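Local coordinates for 1-phosphatidylinositol 4,5-bisphosphate phosphodiesterase (Drosophila melanogaster, PDB 6IRB), which belongs to the phosphoinositide phospholipase C-beta family and is represented here by a long, almost entirely helical segment, at residues M108-M112 with Q200-S205. The protein carries 2 engineered substitutions. Residues are numbered along the deposited sequence.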
loop_
_atom_site.group_PDB
_atom_site.type_symbol
_atom_site.label_atom_id
_atom_site.label_comp_id
_atom_site.label_asym_id
_atom_site.label_seq_id
_atom_site.Cartn_x
_atom_site.Cartn_y
_atom_site.Cartn_z
HETATM N N MSE A 108 1.569 -12.504 -19.160
HETATM C CA MSE A 108 0.485 -13.200 -19.836
HETATM C C MSE A 108 0.591 -13.035 -21.329
HETATM O O MSE A 108 0.494 -14.011 -22.075
HETATM C CB MSE A 108 -0.877 -12.710 -19.381
HETATM C CG MSE A 108 -1.579 -13.693 -18.474
HETATM SE SE MSE A 108 -3.105 -12.875 -17.589
HETATM C CE MSE A 108 -2.242 -11.940 -16.109
ATOM N N LYS A 109 0.809 -11.798 -21.774
ATOM C CA LYS A 109 0.859 -11.566 -23.211
ATOM C C LYS A 109 2.036 -12.320 -23.820
ATOM O O LYS A 109 1.892 -12.996 -24.844
ATOM C CB LYS A 109 0.892 -10.065 -23.527
ATOM C CG LYS A 109 0.385 -9.777 -24.956
ATOM C CD LYS A 109 -0.102 -8.334 -25.224
ATOM C CE LYS A 109 -0.950 -8.256 -26.530
ATOM N NZ LYS A 109 -1.717 -6.979 -26.733
ATOM N N ALA A 110 3.207 -12.242 -23.184
ATOM C CA ALA A 110 4.353 -13.030 -23.636
ATOM C C ALA A 110 4.007 -14.515 -23.675
ATOM O O ALA A 110 4.303 -15.210 -24.655
ATOM C CB ALA A 110 5.557 -12.781 -22.730
ATOM N N LEU A 111 3.404 -15.020 -22.593
ATOM C CA LEU A 111 3.042 -16.432 -22.514
ATOM C C LEU A 111 2.147 -16.832 -23.673
ATOM O O LEU A 111 2.282 -17.930 -24.226
ATOM C CB LEU A 111 2.344 -16.712 -21.188
ATOM C CG LEU A 111 2.213 -18.182 -20.815
ATOM C CD1 LEU A 111 3.588 -18.779 -20.596
ATOM C CD2 LEU A 111 1.341 -18.315 -19.568
HETATM N N MSE A 112 1.234 -15.949 -24.058
HETATM C CA MSE A 112 0.357 -16.226 -25.166
HETATM C C MSE A 112 1.137 -16.460 -26.428
HETATM O O MSE A 112 1.022 -17.499 -27.068
HETATM C CB MSE A 112 -0.549 -15.038 -25.422
HETATM C CG MSE A 112 -1.726 -15.346 -26.288
HETATM SE SE MSE A 112 -3.090 -13.986 -26.161
HETATM C CE MSE A 112 -2.131 -12.578 -27.114
ATOM N N GLN A 200 -7.532 -14.759 -30.623
ATOM C CA GLN A 200 -7.107 -14.814 -29.226
ATOM C C GLN A 200 -6.421 -13.524 -28.799
ATOM O O GLN A 200 -6.707 -12.983 -27.724
ATOM C CB GLN A 200 -6.182 -16.002 -28.995
ATOM C CG GLN A 200 -6.871 -17.336 -29.075
ATOM C CD GLN A 200 -5.917 -18.468 -29.410
ATOM O OE1 GLN A 200 -4.711 -18.367 -29.170
ATOM N NE2 GLN A 200 -6.461 -19.577 -29.917
ATOM N N ILE A 201 -5.502 -13.026 -29.633
ATOM C CA ILE A 201 -4.782 -11.784 -29.343
ATOM C C ILE A 201 -5.761 -10.629 -29.184
ATOM O O ILE A 201 -5.780 -9.928 -28.164
ATOM C CB ILE A 201 -3.771 -11.486 -30.465
ATOM C CG1 ILE A 201 -2.655 -12.530 -30.491
ATOM C CG2 ILE A 201 -3.258 -10.049 -30.386
ATOM C CD1 ILE A 201 -2.112 -12.808 -31.877
ATOM N N GLU A 202 -6.571 -10.410 -30.220
ATOM C CA GLU A 202 -7.589 -9.370 -30.212
ATOM C C GLU A 202 -8.435 -9.436 -28.952
ATOM O O GLU A 202 -8.554 -8.453 -28.214
ATOM C CB GLU A 202 -8.452 -9.544 -31.458
ATOM C CG GLU A 202 -9.801 -8.873 -31.442
ATOM C CD GLU A 202 -10.746 -9.492 -32.465
ATOM O OE1 GLU A 202 -10.264 -10.104 -33.450
ATOM O OE2 GLU A 202 -11.973 -9.373 -32.272
ATOM N N GLU A 203 -9.004 -10.609 -28.673
ATOM C CA GLU A 203 -9.849 -10.758 -27.494
ATOM C C GLU A 203 -9.059 -10.549 -26.211
ATOM O O GLU A 203 -9.545 -9.908 -25.274
ATOM C CB GLU A 203 -10.527 -12.119 -27.500
ATOM C CG GLU A 203 -11.563 -12.225 -26.426
ATOM C CD GLU A 203 -12.917 -12.506 -27.007
ATOM O OE1 GLU A 203 -12.964 -13.116 -28.099
ATOM O OE2 GLU A 203 -13.923 -12.086 -26.392
ATOM N N PHE A 204 -7.855 -11.118 -26.129
ATOM C CA PHE A 204 -7.049 -10.924 -24.927
ATOM C C PHE A 204 -6.772 -9.448 -24.691
ATOM O O PHE A 204 -6.873 -8.962 -23.559
ATOM C CB PHE A 204 -5.725 -11.686 -25.006
ATOM C CG PHE A 204 -4.685 -11.199 -24.012
ATOM C CD1 PHE A 204 -4.648 -11.720 -22.722
ATOM C CD2 PHE A 204 -3.758 -10.220 -24.356
ATOM C CE1 PHE A 204 -3.707 -11.287 -21.798
ATOM C CE2 PHE A 204 -2.819 -9.779 -23.431
ATOM C CZ PHE A 204 -2.792 -10.315 -22.156
ATOM N N SER A 205 -6.401 -8.721 -25.745
ATOM C CA SER A 205 -6.140 -7.294 -25.599
ATOM C C SER A 205 -7.372 -6.562 -25.066
ATOM O O SER A 205 -7.301 -5.886 -24.033
ATOM C CB SER A 205 -5.653 -6.718 -26.934
ATOM O OG SER A 205 -4.365 -7.229 -27.267
#
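Phe204 and Met112 form the apolar centre of this antiparallel helical hairpin, in which helix 157-210 folds back along part of helix 18-150. Met112, a selenomethionine, lies obliquely beside the ring in a Met-aromatic contact, its SE 4.5 Å from the ring centroid and 3.7 Å from Phe204 CB, while its CE packs 3.4 Å from Ile201 CG1. One turn back, Met108 CB lies 4.0 Å from Phe204 CE1, so that residues four apart on helix 18-150 both touch the same aromatic side chain. The local axes run at 171° and 11.4 Å apart, a spacing bridged mainly by side chains. Towards the polar edge, the aliphatic part of Lys109 packs against the ring, with CG 3.5 Å from Phe204 CE2. On another flank, Gln200 OE1 hydrogen-bonds to Gln116 NE2, tying the same two helices further along. The extended Lys109 chain ends in a hydrogen bond from NZ to Ser205 OG at 2.7 Å, and that hydroxyl in turn donates to Ile201 O, 3.2 Å from Ser205 OG.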